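Interferon-inducible and double-stranded-dependent eIF-2kinase (Carassius auratus, PDB 4KMF) binds left-handed Z-DNA through the Zalpha domain described here, while the full-length protein probably acts as a PKR-like kinase of the translation initiation factor eIF2alpha. Local coordinates at residues 4-9 / 27-32; 8-13 / 37-42; 47-52 / 57-62. All coordinates share one frame; numbering follows the deposited sequence.

Contact 1: residues 4-9 / 27-32; sequences TQMERK and KEIGLD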
loop_
_atom_site.group_PDB
_atom_site.type_symbol
_atom_site.label_atom_id
_atom_site.label_comp_id
_atom_site.label_asym_id
_atom_site.label_seq_id
_atom_site.Cartn_x
_atom_site.Cartn_y
_atom_site.Cartn_z
ATOM N N THR A 4 10.379 -19.355 0.404
ATOM C CA THR A 4 10.042 -20.473 1.273
ATOM C C THR A 4 10.873 -20.463 2.545
ATOM O O THR A 4 10.336 -20.619 3.631
ATOM C CB THR A 4 10.131 -21.804 0.545
ATOM O OG1 THR A 4 9.318 -21.727 -0.630
ATOM C CG2 THR A 4 9.625 -22.939 1.399
ATOM N N GLN A 5 12.173 -20.218 2.407
ATOM C CA GLN A 5 13.062 -20.155 3.534
ATOM C C GLN A 5 12.733 -18.975 4.475
ATOM O O GLN A 5 12.668 -19.144 5.689
ATOM C CB GLN A 5 14.510 -20.120 3.028
ATOM C CG GLN A 5 15.514 -19.929 4.118
ATOM C CD GLN A 5 15.547 -21.074 5.081
ATOM O OE1 GLN A 5 15.084 -22.181 4.776
ATOM N NE2 GLN A 5 16.105 -20.823 6.271
ATOM N N MET A 6 12.450 -17.805 3.918
ATOM C CA MET A 6 11.934 -16.675 4.705
ATOM C C MET A 6 10.634 -17.012 5.459
ATOM O O MET A 6 10.473 -16.629 6.621
ATOM C CB MET A 6 11.662 -15.480 3.805
ATOM C CG MET A 6 11.852 -14.156 4.469
ATOM S SD MET A 6 13.615 -13.722 4.492
ATOM C CE MET A 6 14.081 -14.395 6.093
ATOM N N GLU A 7 9.703 -17.686 4.776
ATOM C CA GLU A 7 8.459 -18.108 5.404
ATOM C C GLU A 7 8.702 -19.050 6.577
ATOM O O GLU A 7 8.061 -18.912 7.632
ATOM C CB GLU A 7 7.452 -18.617 4.355
ATOM C CG GLU A 7 7.033 -17.437 3.442
ATOM C CD GLU A 7 5.885 -17.660 2.476
ATOM O OE1 GLU A 7 5.331 -18.777 2.404
ATOM O OE2 GLU A 7 5.525 -16.660 1.792
ATOM N N ARG A 8 9.663 -19.960 6.419
ATOM C CA ARG A 8 10.060 -20.888 7.487
ATOM C C ARG A 8 10.564 -20.143 8.706
ATOM O O ARG A 8 10.200 -20.487 9.849
ATOM C CB ARG A 8 11.159 -21.826 6.981
ATOM C CG ARG A 8 10.674 -23.044 6.218
ATOM C CD ARG A 8 11.904 -23.719 5.603
ATOM N NE ARG A 8 11.603 -24.827 4.692
ATOM C CZ ARG A 8 12.505 -25.732 4.293
ATOM N NH1 ARG A 8 13.764 -25.660 4.717
ATOM N NH2 ARG A 8 12.155 -26.722 3.474
ATOM N N LYS A 9 11.361 -19.096 8.463
ATOM C CA LYS A 9 11.869 -18.260 9.541
ATOM C C LYS A 9 10.756 -17.535 10.298
ATOM O O LYS A 9 10.804 -17.436 11.517
ATOM C CB LYS A 9 12.894 -17.273 9.003
ATOM C CG LYS A 9 14.155 -17.961 8.516
ATOM C CD LYS A 9 15.287 -16.977 8.260
ATOM C CE LYS A 9 16.502 -17.742 7.780
ATOM N NZ LYS A 9 17.855 -17.204 8.197
ATOM N N LYS A 27 10.938 -6.663 12.793
ATOM C CA LYS A 27 12.145 -6.248 13.497
ATOM C C LYS A 27 13.084 -7.431 13.769
ATOM O O LYS A 27 14.302 -7.292 13.631
ATOM C CB LYS A 27 11.774 -5.550 14.811
ATOM N N GLU A 28 12.527 -8.586 14.138
ATOM C CA GLU A 28 13.356 -9.782 14.413
ATOM C C GLU A 28 13.886 -10.524 13.175
ATOM O O GLU A 28 15.047 -10.940 13.131
ATOM C CB GLU A 28 12.663 -10.719 15.379
ATOM C CG GLU A 28 13.450 -12.061 15.674
ATOM C CD GLU A 28 14.901 -11.936 16.239
ATOM O OE1 GLU A 28 15.402 -10.815 16.581
ATOM O OE2 GLU A 28 15.541 -13.017 16.338
ATOM N N ILE A 29 13.063 -10.692 12.162
ATOM C CA ILE A 29 13.530 -11.332 10.931
ATOM C C ILE A 29 14.433 -10.345 10.162
ATOM O O ILE A 29 15.270 -10.753 9.338
ATOM C CB ILE A 29 12.314 -11.849 10.056
ATOM C CG1 ILE A 29 11.366 -12.722 10.890
ATOM C CG2 ILE A 29 12.785 -12.636 8.862
ATOM C CD1 ILE A 29 12.046 -13.815 11.773
ATOM N N GLY A 30 14.258 -9.043 10.445
ATOM C CA GLY A 30 15.067 -7.964 9.874
ATOM C C GLY A 30 14.669 -7.634 8.454
ATOM O O GLY A 30 15.522 -7.259 7.631
ATOM N N LEU A 31 13.374 -7.791 8.151
ATOM C CA LEU A 31 12.815 -7.448 6.848
ATOM C C LEU A 31 11.855 -6.281 7.005
ATOM O O LEU A 31 11.283 -6.080 8.068
ATOM C CB LEU A 31 12.036 -8.625 6.275
ATOM C CG LEU A 31 12.801 -9.896 5.957
ATOM C CD1 LEU A 31 11.731 -10.979 5.721
ATOM C CD2 LEU A 31 13.690 -9.719 4.733
ATOM N N ASP A 32 11.660 -5.503 5.951
ATOM C CA ASP A 32 10.695 -4.407 6.041
ATOM C C ASP A 32 9.278 -4.963 6.263
ATOM O O ASP A 32 8.982 -6.089 5.851
ATOM C CB ASP A 32 10.713 -3.543 4.777
ATOM C CG ASP A 32 10.330 -4.323 3.538
ATOM O OD1 ASP A 32 9.230 -4.107 3.022
ATOM O OD2 ASP A 32 11.112 -5.187 3.079
#

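Contact 2: residues 8-13 / 37-42; sequences RKIIDF and NRHLYN. With nucleotides of chain B.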
loop_
_atom_site.group_PDB
_atom_site.type_symbol
_atom_site.label_atom_id
_atom_site.label_comp_id
_atom_site.label_asym_id
_atom_site.label_seq_id
_atom_site.Cartn_x
_atom_site.Cartn_y
_atom_site.Cartn_z
ATOM N N ARG A 8 9.663 -19.960 6.419
ATOM C CA ARG A 8 10.060 -20.888 7.487
ATOM C C ARG A 8 10.564 -20.143 8.706
ATOM O O ARG A 8 10.200 -20.487 9.849
ATOM C CB ARG A 8 11.159 -21.826 6.981
ATOM C CG ARG A 8 10.674 -23.044 6.218
ATOM C CD ARG A 8 11.904 -23.719 5.603
ATOM N NE ARG A 8 11.603 -24.827 4.692
ATOM C CZ ARG A 8 12.505 -25.732 4.293
ATOM N NH1 ARG A 8 13.764 -25.660 4.717
ATOM N NH2 ARG A 8 12.155 -26.722 3.474
ATOM N N LYS A 9 11.361 -19.096 8.463
ATOM C CA LYS A 9 11.869 -18.260 9.541
ATOM C C LYS A 9 10.756 -17.535 10.298
ATOM O O LYS A 9 10.804 -17.436 11.517
ATOM C CB LYS A 9 12.894 -17.273 9.003
ATOM C CG LYS A 9 14.155 -17.961 8.516
ATOM C CD LYS A 9 15.287 -16.977 8.260
ATOM C CE LYS A 9 16.502 -17.742 7.780
ATOM N NZ LYS A 9 17.855 -17.204 8.197
ATOM N N ILE A 10 9.747 -17.044 9.574
ATOM C CA ILE A 10 8.575 -16.397 10.175
ATOM C C ILE A 10 7.785 -17.402 11.023
ATOM O O ILE A 10 7.382 -17.103 12.145
ATOM C CB ILE A 10 7.700 -15.724 9.075
ATOM C CG1 ILE A 10 8.450 -14.518 8.493
ATOM C CG2 ILE A 10 6.318 -15.285 9.596
ATOM C CD1 ILE A 10 7.977 -14.043 7.087
ATOM N N ILE A 11 7.562 -18.595 10.485
ATOM C CA ILE A 11 6.899 -19.657 11.263
ATOM C C ILE A 11 7.673 -20.004 12.547
ATOM O O ILE A 11 7.072 -20.135 13.625
ATOM C CB ILE A 11 6.640 -20.939 10.405
ATOM C CG1 ILE A 11 5.697 -20.614 9.237
ATOM C CG2 ILE A 11 6.107 -22.110 11.246
ATOM C CD1 ILE A 11 4.299 -20.147 9.637
ATOM N N ASP A 12 8.995 -20.126 12.433
ATOM C CA ASP A 12 9.834 -20.422 13.601
ATOM C C ASP A 12 9.715 -19.313 14.642
ATOM O O ASP A 12 9.632 -19.583 15.855
ATOM C CB ASP A 12 11.307 -20.592 13.185
ATOM C CG ASP A 12 11.555 -21.842 12.344
ATOM O OD1 ASP A 12 10.710 -22.770 12.300
ATOM O OD2 ASP A 12 12.643 -21.909 11.723
ATOM N N PHE A 13 9.715 -18.064 14.167
ATOM C CA PHE A 13 9.523 -16.927 15.039
ATOM C C PHE A 13 8.201 -17.013 15.827
ATOM O O PHE A 13 8.165 -16.765 17.060
ATOM C CB PHE A 13 9.617 -15.605 14.270
ATOM C CG PHE A 13 9.460 -14.418 15.164
ATOM C CD1 PHE A 13 8.203 -13.814 15.349
ATOM C CD2 PHE A 13 10.552 -13.944 15.906
ATOM C CE1 PHE A 13 8.053 -12.755 16.259
ATOM C CE2 PHE A 13 10.400 -12.858 16.777
ATOM C CZ PHE A 13 9.162 -12.266 16.945
ATOM N N ASN A 37 4.605 -8.686 5.593
ATOM C CA ASN A 37 3.177 -8.843 5.335
ATOM C C ASN A 37 2.900 -9.668 4.091
ATOM O O ASN A 37 1.996 -10.487 4.083
ATOM C CB ASN A 37 2.475 -7.481 5.302
ATOM C CG ASN A 37 1.995 -7.059 6.656
ATOM O OD1 ASN A 37 1.775 -7.892 7.531
ATOM N ND2 ASN A 37 1.795 -5.755 6.833
ATOM N N ARG A 38 3.699 -9.488 3.042
ATOM C CA ARG A 38 3.586 -10.348 1.857
ATOM C C ARG A 38 3.648 -11.832 2.286
ATOM O O ARG A 38 2.786 -12.636 1.942
ATOM C CB ARG A 38 4.694 -10.021 0.858
ATOM C CG ARG A 38 4.647 -10.943 -0.352
ATOM C CD ARG A 38 5.634 -10.489 -1.417
ATOM N NE ARG A 38 6.914 -11.165 -1.306
ATOM C CZ ARG A 38 8.083 -10.566 -1.048
ATOM N NH1 ARG A 38 8.149 -9.239 -0.882
ATOM N NH2 ARG A 38 9.202 -11.304 -0.969
ATOM N N HIS A 39 4.656 -12.167 3.077
ATOM C CA HIS A 39 4.808 -13.527 3.564
ATOM C C HIS A 39 3.701 -13.980 4.494
ATOM O O HIS A 39 3.243 -15.120 4.382
ATOM C CB HIS A 39 6.182 -13.725 4.196
ATOM C CG HIS A 39 7.306 -13.582 3.223
ATOM N ND1 HIS A 39 7.358 -14.284 2.032
ATOM C CD2 HIS A 39 8.406 -12.797 3.245
ATOM C CE1 HIS A 39 8.454 -13.949 1.374
ATOM N NE2 HIS A 39 9.109 -13.048 2.088
ATOM N N LEU A 40 3.271 -13.119 5.421
ATOM C CA LEU A 40 2.194 -13.503 6.356
ATOM C C LEU A 40 0.893 -13.835 5.596
ATOM O O LEU A 40 0.225 -14.817 5.910
ATOM C CB LEU A 40 1.926 -12.384 7.369
ATOM C CG LEU A 40 3.010 -12.309 8.460
ATOM C CD1 LEU A 40 2.862 -11.045 9.315
ATOM C CD2 LEU A 40 3.036 -13.587 9.297
ATOM N N TYR A 41 0.538 -13.012 4.603
ATOM C CA TYR A 41 -0.688 -13.275 3.848
ATOM C C TYR A 41 -0.561 -14.503 2.942
ATOM O O TYR A 41 -1.546 -15.232 2.797
ATOM C CB TYR A 41 -1.188 -12.024 3.098
ATOM C CG TYR A 41 -1.862 -11.026 4.033
ATOM C CD1 TYR A 41 -1.110 -10.011 4.667
ATOM C CD2 TYR A 41 -3.229 -11.101 4.303
ATOM C CE1 TYR A 41 -1.703 -9.101 5.546
ATOM C CE2 TYR A 41 -3.838 -10.190 5.195
ATOM C CZ TYR A 41 -3.058 -9.200 5.822
ATOM O OH TYR A 41 -3.676 -8.319 6.700
ATOM N N ASN A 42 0.636 -14.773 2.383
ATOM C CA ASN A 42 0.856 -16.060 1.665
ATOM C C ASN A 42 0.704 -17.226 2.633
ATOM O O ASN A 42 0.044 -18.218 2.312
ATOM C CB ASN A 42 2.284 -16.168 1.101
ATOM C CG ASN A 42 2.555 -15.234 -0.050
ATOM O OD1 ASN A 42 1.651 -14.789 -0.735
ATOM N ND2 ASN A 42 3.835 -14.994 -0.308
ATOM P P DG B 5 2.036 -3.624 3.728
ATOM O OP1 DG B 5 2.401 -3.669 5.147
ATOM O OP2 DG B 5 2.851 -2.849 2.743
ATOM O "O5'" DG B 5 1.883 -5.110 3.160
ATOM C "C5'" DG B 5 1.582 -5.319 1.778
ATOM C "C4'" DG B 5 1.308 -6.797 1.621
ATOM O "O4'" DG B 5 0.173 -7.219 2.409
ATOM C "C3'" DG B 5 1.005 -7.155 0.185
ATOM O "O3'" DG B 5 2.219 -7.714 -0.292
ATOM C "C2'" DG B 5 -0.065 -8.231 0.265
ATOM C "C1'" DG B 5 -0.628 -8.135 1.664
ATOM N N9 DG B 5 -1.979 -7.560 1.716
ATOM C C8 DG B 5 -3.080 -8.120 2.333
ATOM N N7 DG B 5 -4.148 -7.380 2.256
ATOM C C5 DG B 5 -3.744 -6.257 1.521
ATOM C C6 DG B 5 -4.493 -5.105 1.154
ATOM O O6 DG B 5 -5.695 -4.908 1.414
ATOM N N1 DG B 5 -3.744 -4.167 0.422
ATOM C C2 DG B 5 -2.406 -4.344 0.104
ATOM N N2 DG B 5 -1.825 -3.349 -0.584
ATOM N N3 DG B 5 -1.666 -5.422 0.504
ATOM C C4 DG B 5 -2.411 -6.356 1.169
ATOM P P DC B 4 -2.283 -5.076 7.391
ATOM O OP1 DC B 4 -1.904 -6.496 7.583
ATOM O OP2 DC B 4 -1.355 -4.075 7.906
ATOM O "O5'" DC B 4 -2.562 -4.761 5.862
ATOM C "C5'" DC B 4 -1.878 -5.478 4.800
ATOM C "C4'" DC B 4 -1.365 -4.446 3.789
ATOM O "O4'" DC B 4 -2.484 -3.773 3.157
ATOM C "C3'" DC B 4 -0.516 -3.318 4.375
ATOM O "O3'" DC B 4 0.576 -2.999 3.499
ATOM C "C2'" DC B 4 -1.466 -2.137 4.453
ATOM C "C1'" DC B 4 -2.231 -2.374 3.173
ATOM N N1 DC B 4 -3.499 -1.632 3.131
ATOM C C2 DC B 4 -3.509 -0.316 2.656
ATOM O O2 DC B 4 -2.459 0.198 2.279
ATOM N N3 DC B 4 -4.693 0.357 2.612
ATOM C C4 DC B 4 -5.818 -0.231 3.054
ATOM N N4 DC B 4 -6.956 0.437 2.966
ATOM C C5 DC B 4 -5.832 -1.585 3.537
ATOM C C6 DC B 4 -4.662 -2.238 3.572
ATOM P P DC B 6 2.672 -7.662 -1.823
ATOM O OP1 DC B 6 3.090 -9.040 -2.153
ATOM O OP2 DC B 6 3.675 -6.586 -1.876
ATOM O "O5'" DC B 6 1.417 -7.322 -2.700
ATOM C "C5'" DC B 6 1.651 -7.488 -4.080
ATOM C "C4'" DC B 6 0.945 -6.377 -4.818
ATOM O "O4'" DC B 6 -0.481 -6.575 -4.693
ATOM C "C3'" DC B 6 1.215 -4.955 -4.371
ATOM O "O3'" DC B 6 1.273 -4.172 -5.554
ATOM C "C2'" DC B 6 -0.026 -4.584 -3.564
ATOM C "C1'" DC B 6 -1.103 -5.364 -4.291
ATOM N N1 DC B 6 -2.307 -5.719 -3.475
ATOM C C2 DC B 6 -3.381 -4.821 -3.454
ATOM O O2 DC B 6 -3.288 -3.761 -4.081
ATOM N N3 DC B 6 -4.486 -5.138 -2.755
ATOM C C4 DC B 6 -4.518 -6.304 -2.084
ATOM N N4 DC B 6 -5.622 -6.593 -1.385
ATOM C C5 DC B 6 -3.433 -7.251 -2.100
ATOM C C6 DC B 6 -2.344 -6.905 -2.798
#

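Contact 3: residues 47-52 / 57-62; sequences NQVFNS and PVWDLM. With nucleotides of chain B.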
loop_
_atom_site.group_PDB
_atom_site.type_symbol
_atom_site.label_atom_id
_atom_site.label_comp_id
_atom_site.label_asym_id
_atom_site.label_seq_id
_atom_site.Cartn_x
_atom_site.Cartn_y
_atom_site.Cartn_z
ATOM N N ASN A 47 -2.605 -21.803 4.774
ATOM C CA ASN A 47 -3.202 -22.367 5.999
ATOM C C ASN A 47 -2.159 -22.640 7.082
ATOM O O ASN A 47 -2.291 -23.565 7.890
ATOM C CB ASN A 47 -4.069 -23.601 5.674
ATOM C CG ASN A 47 -4.893 -24.072 6.865
ATOM O OD1 ASN A 47 -5.547 -23.276 7.547
ATOM N ND2 ASN A 47 -4.862 -25.386 7.125
ATOM N N GLN A 48 -1.127 -21.805 7.135
ATOM C CA GLN A 48 -0.090 -22.000 8.154
ATOM C C GLN A 48 -0.234 -21.002 9.311
ATOM O O GLN A 48 0.229 -21.254 10.425
ATOM C CB GLN A 48 1.295 -21.885 7.526
ATOM C CG GLN A 48 1.543 -22.962 6.455
ATOM C CD GLN A 48 2.912 -22.865 5.826
ATOM O OE1 GLN A 48 3.076 -22.432 4.660
ATOM N NE2 GLN A 48 3.914 -23.242 6.590
ATOM N N VAL A 49 -0.835 -19.854 9.029
ATOM C CA VAL A 49 -1.061 -18.817 10.028
ATOM C C VAL A 49 -2.460 -18.247 9.857
ATOM O O VAL A 49 -3.089 -18.466 8.823
ATOM C CB VAL A 49 -0.004 -17.619 9.968
ATOM C CG1 VAL A 49 1.434 -18.106 10.124
ATOM C CG2 VAL A 49 -0.146 -16.810 8.702
ATOM N N PHE A 50 -2.943 -17.540 10.876
ATOM C CA PHE A 50 -4.194 -16.766 10.784
ATOM C C PHE A 50 -3.992 -15.406 11.457
ATOM O O PHE A 50 -3.116 -15.233 12.312
ATOM C CB PHE A 50 -5.369 -17.536 11.417
ATOM C CG PHE A 50 -5.254 -17.666 12.896
ATOM C CD1 PHE A 50 -5.909 -16.759 13.733
ATOM C CD2 PHE A 50 -4.461 -18.660 13.457
ATOM C CE1 PHE A 50 -5.780 -16.882 15.129
ATOM C CE2 PHE A 50 -4.326 -18.779 14.832
ATOM C CZ PHE A 50 -4.980 -17.888 15.667
ATOM N N ASN A 51 -4.796 -14.427 11.060
ATOM C CA ASN A 51 -4.743 -13.156 11.771
ATOM C C ASN A 51 -6.041 -12.846 12.514
ATOM O O ASN A 51 -7.093 -13.414 12.192
ATOM C CB ASN A 51 -4.271 -12.052 10.849
ATOM C CG ASN A 51 -5.384 -11.344 10.176
ATOM O OD1 ASN A 51 -6.100 -10.532 10.797
ATOM N ND2 ASN A 51 -5.525 -11.586 8.891
ATOM N N SER A 52 -5.948 -11.971 13.507
ATOM C CA SER A 52 -7.006 -11.799 14.499
ATOM C C SER A 52 -8.082 -10.807 14.106
ATOM O O SER A 52 -9.066 -10.648 14.852
ATOM C CB SER A 52 -6.406 -11.341 15.809
ATOM O OG SER A 52 -5.894 -10.039 15.653
ATOM N N PRO A 57 -3.368 -6.246 13.031
ATOM C CA PRO A 57 -3.651 -7.688 13.147
ATOM C C PRO A 57 -2.587 -8.414 13.937
ATOM O O PRO A 57 -1.389 -8.099 13.818
ATOM C CB PRO A 57 -3.647 -8.188 11.697
ATOM C CG PRO A 57 -3.622 -6.925 10.813
ATOM C CD PRO A 57 -3.093 -5.812 11.646
ATOM N N VAL A 58 -3.038 -9.371 14.742
ATOM C CA VAL A 58 -2.161 -10.246 15.522
ATOM C C VAL A 58 -2.111 -11.592 14.801
ATOM O O VAL A 58 -3.159 -12.136 14.384
ATOM C CB VAL A 58 -2.671 -10.374 16.969
ATOM C CG1 VAL A 58 -1.878 -11.420 17.740
ATOM C CG2 VAL A 58 -2.619 -9.021 17.655
ATOM N N TRP A 59 -0.903 -12.110 14.594
ATOM C CA TRP A 59 -0.719 -13.304 13.761
ATOM C C TRP A 59 -0.316 -14.448 14.645
ATOM O O TRP A 59 0.440 -14.246 15.616
ATOM C CB TRP A 59 0.381 -13.066 12.745
ATOM C CG TRP A 59 -0.015 -12.042 11.722
ATOM C CD1 TRP A 59 0.200 -10.680 11.778
ATOM C CD2 TRP A 59 -0.690 -12.301 10.491
ATOM N NE1 TRP A 59 -0.330 -10.077 10.653
ATOM C CE2 TRP A 59 -0.872 -11.048 9.847
ATOM C CE3 TRP A 59 -1.176 -13.486 9.861
ATOM C CZ2 TRP A 59 -1.504 -10.938 8.580
ATOM C CZ3 TRP A 59 -1.791 -13.381 8.610
ATOM C CH2 TRP A 59 -1.944 -12.106 7.979
ATOM N N ASP A 60 -0.820 -15.638 14.339
ATOM C CA ASP A 60 -0.357 -16.825 15.060
ATOM C C ASP A 60 -0.450 -18.060 14.182
ATOM O O ASP A 60 -0.992 -18.012 13.078
ATOM C CB ASP A 60 -1.193 -17.018 16.324
ATOM C CG ASP A 60 -0.476 -17.825 17.359
ATOM O OD1 ASP A 60 -1.082 -18.016 18.414
ATOM O OD2 ASP A 60 0.700 -18.236 17.138
ATOM N N LEU A 61 0.105 -19.165 14.679
ATOM C CA LEU A 61 0.119 -20.431 13.952
ATOM C C LEU A 61 -1.237 -21.120 13.917
ATOM O O LEU A 61 -1.940 -21.148 14.919
ATOM C CB LEU A 61 1.152 -21.375 14.580
ATOM C CG LEU A 61 2.601 -20.889 14.584
ATOM C CD1 LEU A 61 3.446 -21.864 15.299
ATOM C CD2 LEU A 61 3.145 -20.703 13.167
ATOM N N MET A 62 -1.610 -21.671 12.761
ATOM C CA MET A 62 -2.798 -22.515 12.655
ATOM C C MET A 62 -2.609 -23.782 13.476
ATOM O O MET A 62 -1.491 -24.275 13.565
ATOM C CB MET A 62 -3.063 -22.898 11.212
ATOM C CG MET A 62 -3.836 -21.897 10.454
ATOM S SD MET A 62 -5.595 -21.862 10.861
ATOM C CE MET A 62 -6.080 -20.644 9.636
ATOM P P DG B 3 -2.970 -0.782 11.932
ATOM O OP1 DG B 3 -3.452 -0.481 13.291
ATOM O OP2 DG B 3 -1.559 -1.235 11.794
ATOM O "O5'" DG B 3 -3.950 -1.854 11.233
ATOM C "C5'" DG B 3 -3.683 -2.253 9.907
ATOM C "C4'" DG B 3 -4.781 -3.139 9.344
ATOM O "O4'" DG B 3 -5.988 -2.363 9.166
ATOM C "C3'" DG B 3 -4.413 -3.579 7.938
ATOM O "O3'" DG B 3 -3.742 -4.851 8.012
ATOM C "C2'" DG B 3 -5.732 -3.691 7.181
ATOM C "C1'" DG B 3 -6.677 -2.797 7.973
ATOM N N9 DG B 3 -7.074 -1.566 7.339
ATOM C C8 DG B 3 -8.356 -1.106 7.180
ATOM N N7 DG B 3 -8.383 0.092 6.626
ATOM C C5 DG B 3 -7.049 0.436 6.423
ATOM C C6 DG B 3 -6.463 1.618 5.885
ATOM O O6 DG B 3 -7.032 2.636 5.418
ATOM N N1 DG B 3 -5.070 1.545 5.864
ATOM C C2 DG B 3 -4.313 0.498 6.334
ATOM N N2 DG B 3 -2.973 0.601 6.213
ATOM N N3 DG B 3 -4.856 -0.607 6.861
ATOM C C4 DG B 3 -6.224 -0.581 6.874
HETATM O O HOH W 1 -3.850 -14.347 15.436
#

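Contact 1: residues 4-9 / 27-32
This is a small apolar contact near the surface of a winged helix-turn-helix domain, where Met6 of helix 2-17 packs against Ile29 and Leu31. Ile29 lies at the end of helix 22-29, the first helix of the helix-turn-helix, and Leu31 sits in the turn that leads into helix 33-45. Gly30, with a positive phi of 77°, takes the chain out of the first helix, and Asp32 N-caps the second, its OD2 also bonded to Thr35 OG1.

Met6 does most of the work because its chain is bent twice, at chi2 (81°) and again at chi3 (-92°), which folds the thioether across the two branched side chains. Its methyl CE lies 3.5 Å from Ile29 CG2, the two side chains sliding past each other in opposite directions. Toward Leu31 the approach is different: the two reach for each other tip to tip, and Met6 SD rests 3.5 Å from Leu31 CD1 and 4.0 Å from Leu31 CD2, nearer one methyl than the other. The other branch of Ile29 turns to the backbone of helix 2-17, where its CD1 meets Lys9 O at 3.8 Å.

Met6 and Leu31 also face the recognition helix 33-45, Met6 touching His39 and Leu31 touching Val36. The next residue after Met6, Glu7, bonds through OE2 to His39 ND1 and Asn42 ND2. The tightest point is Met6 CG against Leu31 CD1, 3.4 Å apart and closer than usual for two carbons.

Contact 2: residues 8-13 / 37-42
With chi1 near -69°, Ile10 sets CG1 beside its own backbone N and CG2 anti to it, so its two branches reach different residues of helix 33-45. CD1, at the end of the longer branch, comes within 3.4 Å of His39 CB, the two side chains crossing at about a right angle. CG2 meets Leu40 CD2 at 3.7 Å. His39 has its own CG anti to the carbonyl carbon (chi1 -65°), and the ring meets Ile10 CD1 obliquely while ND1 is bonded to Glu7.

Other residues of the same helix turn to the DNA. Asn37 ND2 gives a nearly straight hydrogen bond (164°) to OP1 of DG5 of chain B, 2.7 Å away. Tyr41 OH donates to OP1 of DC4 of chain B, also at 2.7 Å, and C8 of DG5 of chain B sits 3.3 Å above the plane of the Tyr41 ring, over its centre. This tyrosine-to-guanine C8 contact is a hallmark of Zalpha domains bound to Z-DNA, whose guanines are syn. The aliphatic part of Arg38 runs beside OP1 of DC6 of chain B, while Arg38 NH2 makes a salt bridge with Glu3 OE1.

The contact is buried in the three-helix core: Phe13 packs on Ile25 and Ile29 of helix 22-29, Ile11 meets Leu61, and Leu40 and Tyr41 lean on Trp59 of strand 58-61, the tyrosine edge-to-face.

Contact 3: residues 47-52 / 57-62
Asn51 lies across the indole of Trp59, its partner in a non-hydrogen-bonded antiparallel pair. Its CB stands over the six-membered ring in a CH-pi contact, 3.4 Å from the Trp59 ring centroid and only 4° off the normal. CG then moves toward the proline, and OD1 comes to 3.5 Å from Pro57 CB while accepting a hydrogen bond from Asn53 N. ND2 lies 3.7 Å from Trp59 CH2 and makes a weak hydrogen bond to Gln44. The amide plane is inclined 55° to the indole.

Phe50 and Asp60 form the hydrogen-bonded pair: Phe50 N to Asp60 O spans 3.0 Å and Asp60 N to Phe50 O 3.1 Å. On the face opposite Asn51 and Trp59 the phenyl ring lies alongside the Asp60 side chain, with Leu61 O in the ring plane, at its edge. At the turn end, Val58 N donates to Ser52 OG (3.1 Å), a hydroxyl that also bonds Glu54; at the other end Met62 N reaches Gln48 O at 3.0 Å.

Pro57 CG packs 3.5 Å from O3' of DG3 of chain B. Strands 49-51 and 58-61 thus make the beta hairpin known as the wing of the winged helix fold, here touching the Z-DNA backbone.

Overall arrangement
Contacts 1 and 2 both use helix 2-17 and lie close together, their centres about 6 Å apart. They touch where Glu28 CG of the first packs 3.3 Å from Phe13 CE2 of the second. Contact 3 lies on the opposite side of the chain's centre from contact 1, about 15 Å between centres, and contact 2 bridges the two: Ile11 CD1 touches Val49 CG1 at 3.6 Å, and Leu40 O is 3.5 Å from Val49 CG2. Contacts 2 and 3 supply DNA-touching residues from the recognition helix and the wing. Contact 1 stays back, its nearest atom about 7 Å from the nucleic acid.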